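Local coordinates for protein metallo-beta-lactamase (Pseudomonas stutzeri, PDB 4ZEJ) that probably hydrolyses beta-lactam antibiotics at a zinc-containing active site, opening the lactam ring to give a substituted beta-amino acid, at residues 96-101 against 141-146; 45-50 against 73-78. All coordinates share one frame; numbering follows the deposited sequence.

The two contacts lie side by side next to the zinc site, their centres about 9 Å apart. Interaction 2 joins parallel strands and leads into the loop that carries His-76 and His-78, two ligands of the first zinc; interaction 1 packs the start of helix 99-107 against the turn at Asp-141. Two probable backbone hydrogen bonds link them: Val-143 N to Thr-75 O (3.0 Å) and Tyr-96 O to Ser-74 N (3.1 Å). Ser-74 and Thr-75 thus bridge the two halves of interaction 1. Within interaction 1, the Asp-141 side chain comes about 3 Å from that of His-76 and about 7 Å from a zinc ion at nearest atoms; interaction 2 supplies zinc ligands directly.

Interaction 1 of 2, residues 96-101 against 141-146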
loop_
_atom_site.group_PDB
_atom_site.type_symbol
_atom_site.label_atom_id
_atom_site.label_comp_id
_atom_site.label_asym_id
_atom_site.label_seq_id
_atom_site.Cartn_x
_atom_site.Cartn_y
_atom_site.Cartn_z
ATOM N N TYR A 96 4.301 -10.442 -4.222
ATOM C CA TYR A 96 4.724 -9.631 -5.363
ATOM C C TYR A 96 5.258 -8.294 -4.878
ATOM O O TYR A 96 4.740 -7.707 -3.921
ATOM C CB TYR A 96 3.557 -9.341 -6.313
ATOM C CG TYR A 96 2.994 -10.547 -7.001
ATOM C CD1 TYR A 96 2.011 -11.326 -6.397
ATOM C CD2 TYR A 96 3.444 -10.922 -8.265
ATOM C CE1 TYR A 96 1.502 -12.453 -7.023
ATOM C CE2 TYR A 96 2.943 -12.044 -8.899
ATOM C CZ TYR A 96 1.971 -12.803 -8.275
ATOM O OH TYR A 96 1.471 -13.912 -8.909
ATOM N N ALA A 97 6.274 -7.811 -5.573
ATOM C CA ALA A 97 6.781 -6.466 -5.401
ATOM C C ALA A 97 7.520 -6.078 -6.672
ATOM O O ALA A 97 7.887 -6.953 -7.475
ATOM C CB ALA A 97 7.713 -6.393 -4.205
ATOM N N THR A 98 7.768 -4.782 -6.853
ATOM C CA THR A 98 8.512 -4.324 -8.033
ATOM C C THR A 98 9.996 -4.676 -7.922
ATOM O O THR A 98 10.493 -4.989 -6.834
ATOM C CB THR A 98 8.437 -2.805 -8.237
ATOM O OG1 THR A 98 9.039 -2.146 -7.111
ATOM C CG2 THR A 98 6.995 -2.344 -8.420
ATOM N N THR A 99 10.680 -4.603 -9.064
ATOM C CA THR A 99 12.136 -4.735 -9.150
ATOM C C THR A 99 12.844 -3.846 -8.127
ATOM O O THR A 99 13.710 -4.319 -7.378
ATOM C CB THR A 99 12.629 -4.364 -10.574
ATOM O OG1 THR A 99 11.957 -5.191 -11.531
ATOM C CG2 THR A 99 14.132 -4.564 -10.727
ATOM N N SER A 100 12.464 -2.570 -8.095
ATOM C CA SER A 100 13.104 -1.600 -7.205
ATOM C C SER A 100 12.847 -1.940 -5.734
ATOM O O SER A 100 13.767 -1.925 -4.931
ATOM C CB SER A 100 12.632 -0.178 -7.507
ATOM O OG SER A 100 13.313 0.766 -6.693
ATOM N N THR A 101 11.597 -2.259 -5.398
ATOM C CA THR A 101 11.248 -2.670 -4.043
ATOM C C THR A 101 11.991 -3.930 -3.581
ATOM O O THR A 101 12.537 -3.945 -2.481
ATOM C CB THR A 101 9.732 -2.866 -3.906
ATOM O OG1 THR A 101 9.098 -1.604 -4.135
ATOM C CG2 THR A 101 9.354 -3.399 -2.531
ATOM N N ASP A 141 11.019 3.914 -4.652
ATOM C CA ASP A 141 10.309 2.737 -5.196
ATOM C C ASP A 141 8.778 2.807 -5.119
ATOM O O ASP A 141 8.106 1.926 -5.647
ATOM C CB ASP A 141 10.810 1.442 -4.547
ATOM C CG ASP A 141 10.497 1.356 -3.069
ATOM O OD1 ASP A 141 10.152 0.249 -2.583
ATOM O OD2 ASP A 141 10.602 2.397 -2.384
ATOM N N ASN A 142 8.218 3.833 -4.485
ATOM C CA ASN A 142 6.772 3.845 -4.236
ATOM C C ASN A 142 5.892 3.697 -5.489
ATOM O O ASN A 142 6.136 4.342 -6.499
ATOM C CB ASN A 142 6.312 5.010 -3.322
ATOM C CG ASN A 142 6.663 6.418 -3.824
ATOM O OD1 ASN A 142 6.718 7.330 -3.001
ATOM N ND2 ASN A 142 6.850 6.628 -5.119
ATOM N N VAL A 143 4.889 2.828 -5.410
ATOM C CA VAL A 143 3.928 2.640 -6.490
ATOM C C VAL A 143 2.529 2.788 -5.932
ATOM O O VAL A 143 2.296 2.624 -4.715
ATOM C CB VAL A 143 4.071 1.267 -7.192
ATOM C CG1 VAL A 143 5.427 1.170 -7.877
ATOM C CG2 VAL A 143 3.891 0.097 -6.225
ATOM N N VAL A 144 1.599 3.082 -6.833
ATOM C CA VAL A 144 0.183 3.175 -6.500
ATOM C C VAL A 144 -0.543 2.016 -7.193
ATOM O O VAL A 144 -0.024 1.426 -8.154
ATOM C CB VAL A 144 -0.418 4.567 -6.852
ATOM C CG1 VAL A 144 0.347 5.668 -6.131
ATOM C CG2 VAL A 144 -0.450 4.812 -8.353
ATOM N N VAL A 145 -1.713 1.676 -6.659
ATOM C CA VAL A 145 -2.523 0.550 -7.126
ATOM C C VAL A 145 -3.897 1.095 -7.483
ATOM O O VAL A 145 -4.579 1.688 -6.638
ATOM C CB VAL A 145 -2.612 -0.587 -6.069
ATOM C CG1 VAL A 145 -3.590 -1.688 -6.487
ATOM C CG2 VAL A 145 -1.243 -1.171 -5.830
ATOM N N TRP A 146 -4.266 0.914 -8.749
ATOM C CA TRP A 146 -5.541 1.356 -9.294
ATOM C C TRP A 146 -6.426 0.145 -9.470
ATOM O O TRP A 146 -5.973 -0.911 -9.976
ATOM C CB TRP A 146 -5.318 2.083 -10.629
ATOM C CG TRP A 146 -6.557 2.450 -11.415
ATOM C CD1 TRP A 146 -6.893 1.983 -12.642
ATOM C CD2 TRP A 146 -7.597 3.369 -11.037
ATOM N NE1 TRP A 146 -8.082 2.541 -13.065
ATOM C CE2 TRP A 146 -8.533 3.398 -12.097
ATOM C CE3 TRP A 146 -7.827 4.169 -9.911
ATOM C CZ2 TRP A 146 -9.686 4.197 -12.062
ATOM C CZ3 TRP A 146 -8.976 4.961 -9.870
ATOM C CH2 TRP A 146 -9.884 4.980 -10.949
HETATM O O HOH W 1 8.988 0.644 -7.910
#
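Thr-101 and Asp-141 meet through the ends of their side chains, which cross at about a right angle. The hydroxyl OG1 of Thr-101 donates to OD1 of Asp-141 over a short 2.6 Å, reaching that oxygen on its anti side and 20° out of the carboxylate plane. Asp-141 carries CG between its own backbone N and carbonyl carbon (chi1 65°), which directs OD1 at the helix, while OD2 bonds OG1 of Thr-139; both carboxylate oxygens are thus held. Ser-100, with OG anti to its backbone N, comes alongside the stem of the aspartate, its OG 3.4 Å from CB of Asp-141. One residue before the helix, Thr-98 at the N-cap position joins the contact indirectly. A water donates to the carbonyl O of Asp-141 at 2.7 Å and is hydrogen-bonded to OG1 of Thr-98 at 2.9 Å. The other branch of Thr-98 faces the apolar side: its CG2 touches CG1 of Val-143 at 3.9 Å, the two side chains running alongside and pointing opposite ways. In the alpha-beta/beta-alpha sandwich of the metallo-beta-lactamase fold, the contact joins the two sheets where strand 95-98 passes into helix 99-107 and a turn leads into strand 144-147, beside strand 129-132.

Interaction 2 of 2, residues 45-50 against 73-78; sequences IVDTPW and VSTHWH. With ZN (zinc ion), chain D.
Val-46 and Val-73 pair in parallel at the ends of strands 42-46 and 68-73, which helix 52-64 connects in a beta-alpha-beta crossover of the metallo-beta-lactamase fold. Val-73 N donates to Ile-45 O (2.9 Å), and Val-73 O accepts from Asp-47 N (2.7 Å, 163° at the hydrogen), so both backbone polar groups of Val-73 are used. On the face bearing the two valines, CG1 of Val-46 lies 4.3 Å from CG1 of Val-73.

Beyond the strands, the carboxylate of Asp-47 grips Thr-75 with both oxygens. OD1 accepts from Thr-75 N at 2.7 Å and OD2 from Thr-75 OG1 at 2.7 Å, each through its syn lone pair; this two-point hold fixes the rotation of the carboxylate. Thr-75 OG1 can meet it because it stands between its own backbone N and carbonyl carbon (chi1 59°). OD2 also forms a salt bridge with NH1 of Arg-81, which should favour a charged carboxylate, and the carbonyl O of Arg-81 takes the hydroxyl of Ser-74.

The secured loop opens the HXHXD zinc-binding motif that ends at Asp-80. His-76 NE2 (2.2 Å) and His-78 ND1 (2.0 Å) bind one zinc ion, to which His-138 is a further ligand, and a water is also bound, 2.5 Å from the zinc. On the far side of the His-78 ring, NE2 is hydrogen-bonded to OE1 of Glu-172.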
loop_
_atom_site.group_PDB
_atom_site.type_symbol
_atom_site.label_atom_id
_atom_site.label_comp_id
_atom_site.label_asym_id
_atom_site.label_seq_id
_atom_site.Cartn_x
_atom_site.Cartn_y
_atom_site.Cartn_z
ATOM N N ILE A 45 -4.301 -9.329 -1.575
ATOM C CA ILE A 45 -3.908 -8.414 -0.512
ATOM C C ILE A 45 -3.060 -7.278 -1.095
ATOM O O ILE A 45 -2.104 -7.542 -1.808
ATOM C CB ILE A 45 -3.121 -9.174 0.601
ATOM C CG1 ILE A 45 -4.046 -10.168 1.326
ATOM C CG2 ILE A 45 -2.515 -8.203 1.604
ATOM C CD1 ILE A 45 -3.325 -11.235 2.120
ATOM N N VAL A 46 -3.408 -6.025 -0.788
ATOM C CA VAL A 46 -2.598 -4.862 -1.152
ATOM C C VAL A 46 -1.958 -4.358 0.145
ATOM O O VAL A 46 -2.643 -3.787 1.007
ATOM C CB VAL A 46 -3.416 -3.739 -1.850
ATOM C CG1 VAL A 46 -2.509 -2.579 -2.242
ATOM C CG2 VAL A 46 -4.143 -4.283 -3.083
ATOM N N ASP A 47 -0.652 -4.603 0.256
ATOM C CA ASP A 47 0.177 -4.365 1.443
ATOM C C ASP A 47 -0.154 -5.260 2.639
ATOM O O ASP A 47 -1.307 -5.488 2.967
ATOM C CB ASP A 47 0.190 -2.890 1.831
ATOM C CG ASP A 47 0.960 -2.041 0.839
ATOM O OD1 ASP A 47 1.971 -2.525 0.284
ATOM O OD2 ASP A 47 0.596 -0.865 0.659
ATOM N N THR A 48 0.887 -5.776 3.283
ATOM C CA THR A 48 0.697 -6.652 4.410
ATOM C C THR A 48 0.413 -5.831 5.660
ATOM O O THR A 48 0.764 -4.640 5.723
ATOM C CB THR A 48 1.904 -7.571 4.685
ATOM O OG1 THR A 48 2.986 -6.832 5.267
ATOM C CG2 THR A 48 2.368 -8.270 3.419
ATOM N N PRO A 49 -0.208 -6.464 6.665
ATOM C CA PRO A 49 -0.191 -5.875 7.998
ATOM C C PRO A 49 1.229 -5.730 8.517
ATOM O O PRO A 49 2.175 -6.269 7.939
ATOM C CB PRO A 49 -0.987 -6.872 8.831
ATOM C CG PRO A 49 -1.901 -7.517 7.848
ATOM C CD PRO A 49 -1.056 -7.663 6.623
ATOM N N TRP A 50 1.363 -5.016 9.622
ATOM C CA TRP A 50 2.657 -4.606 10.143
ATOM C C TRP A 50 3.270 -5.627 11.100
ATOM O O TRP A 50 4.228 -5.304 11.783
ATOM C CB TRP A 50 2.491 -3.243 10.826
ATOM C CG TRP A 50 3.694 -2.339 10.847
ATOM C CD1 TRP A 50 5.029 -2.687 10.774
ATOM C CD2 TRP A 50 3.662 -0.927 11.003
ATOM N NE1 TRP A 50 5.814 -1.558 10.853
ATOM C CE2 TRP A 50 5.002 -0.467 11.001
ATOM C CE3 TRP A 50 2.623 0.007 11.149
ATOM C CZ2 TRP A 50 5.325 0.873 11.140
ATOM C CZ3 TRP A 50 2.949 1.337 11.291
ATOM C CH2 TRP A 50 4.291 1.763 11.276
ATOM N N VAL A 73 0.565 -7.880 -2.876
ATOM C CA VAL A 73 1.538 -6.955 -3.474
ATOM C C VAL A 73 1.882 -5.894 -2.442
ATOM O O VAL A 73 1.001 -5.478 -1.683
ATOM C CB VAL A 73 1.031 -6.306 -4.781
ATOM C CG1 VAL A 73 -0.177 -5.386 -4.549
ATOM C CG2 VAL A 73 2.147 -5.531 -5.464
ATOM N N SER A 74 3.157 -5.489 -2.396
ATOM C CA SER A 74 3.617 -4.425 -1.499
ATOM C C SER A 74 3.981 -3.184 -2.320
ATOM O O SER A 74 4.556 -3.300 -3.408
ATOM C CB SER A 74 4.796 -4.877 -0.644
ATOM O OG SER A 74 4.413 -5.927 0.229
ATOM N N THR A 75 3.632 -2.009 -1.803
ATOM C CA THR A 75 3.699 -0.749 -2.568
ATOM C C THR A 75 4.960 0.086 -2.317
ATOM O O THR A 75 5.217 1.031 -3.049
ATOM C CB THR A 75 2.441 0.105 -2.360
ATOM O OG1 THR A 75 2.285 0.414 -0.971
ATOM C CG2 THR A 75 1.193 -0.644 -2.864
ATOM N N HIS A 76 5.731 -0.253 -1.286
ATOM C CA HIS A 76 7.160 0.127 -1.210
ATOM C C HIS A 76 7.831 -0.779 -0.178
ATOM O O HIS A 76 7.166 -1.626 0.396
ATOM C CB HIS A 76 7.415 1.635 -0.968
ATOM C CG HIS A 76 7.096 2.117 0.407
ATOM N ND1 HIS A 76 5.810 2.387 0.815
ATOM C CD2 HIS A 76 7.893 2.432 1.450
ATOM C CE1 HIS A 76 5.827 2.818 2.058
ATOM N NE2 HIS A 76 7.077 2.856 2.466
ATOM N N TRP A 77 9.127 -0.628 0.043
ATOM C CA TRP A 77 9.885 -1.652 0.789
ATOM C C TRP A 77 9.768 -1.616 2.313
ATOM O O TRP A 77 10.099 -2.602 2.972
ATOM C CB TRP A 77 11.349 -1.651 0.371
ATOM C CG TRP A 77 12.186 -0.518 0.896
ATOM C CD1 TRP A 77 12.321 0.723 0.357
ATOM C CD2 TRP A 77 13.034 -0.547 2.054
ATOM N NE1 TRP A 77 13.202 1.473 1.102
ATOM C CE2 TRP A 77 13.655 0.716 2.148
ATOM C CE3 TRP A 77 13.325 -1.519 3.021
ATOM C CZ2 TRP A 77 14.545 1.041 3.187
ATOM C CZ3 TRP A 77 14.223 -1.201 4.047
ATOM C CH2 TRP A 77 14.818 0.067 4.119
ATOM N N HIS A 78 9.302 -0.510 2.885
ATOM C CA HIS A 78 9.323 -0.371 4.347
ATOM C C HIS A 78 8.427 -1.389 5.036
ATOM O O HIS A 78 7.492 -1.926 4.431
ATOM C CB HIS A 78 8.957 1.047 4.790
ATOM C CG HIS A 78 9.990 2.070 4.429
ATOM N ND1 HIS A 78 9.695 3.402 4.240
ATOM C CD2 HIS A 78 11.318 1.948 4.207
ATOM C CE1 HIS A 78 10.804 4.061 3.952
ATOM N NE2 HIS A 78 11.800 3.198 3.915
HETATM ZN ZN ZN D . 7.794 4.138 4.047
HETATM O O HOH W 2 8.447 5.253 6.212
#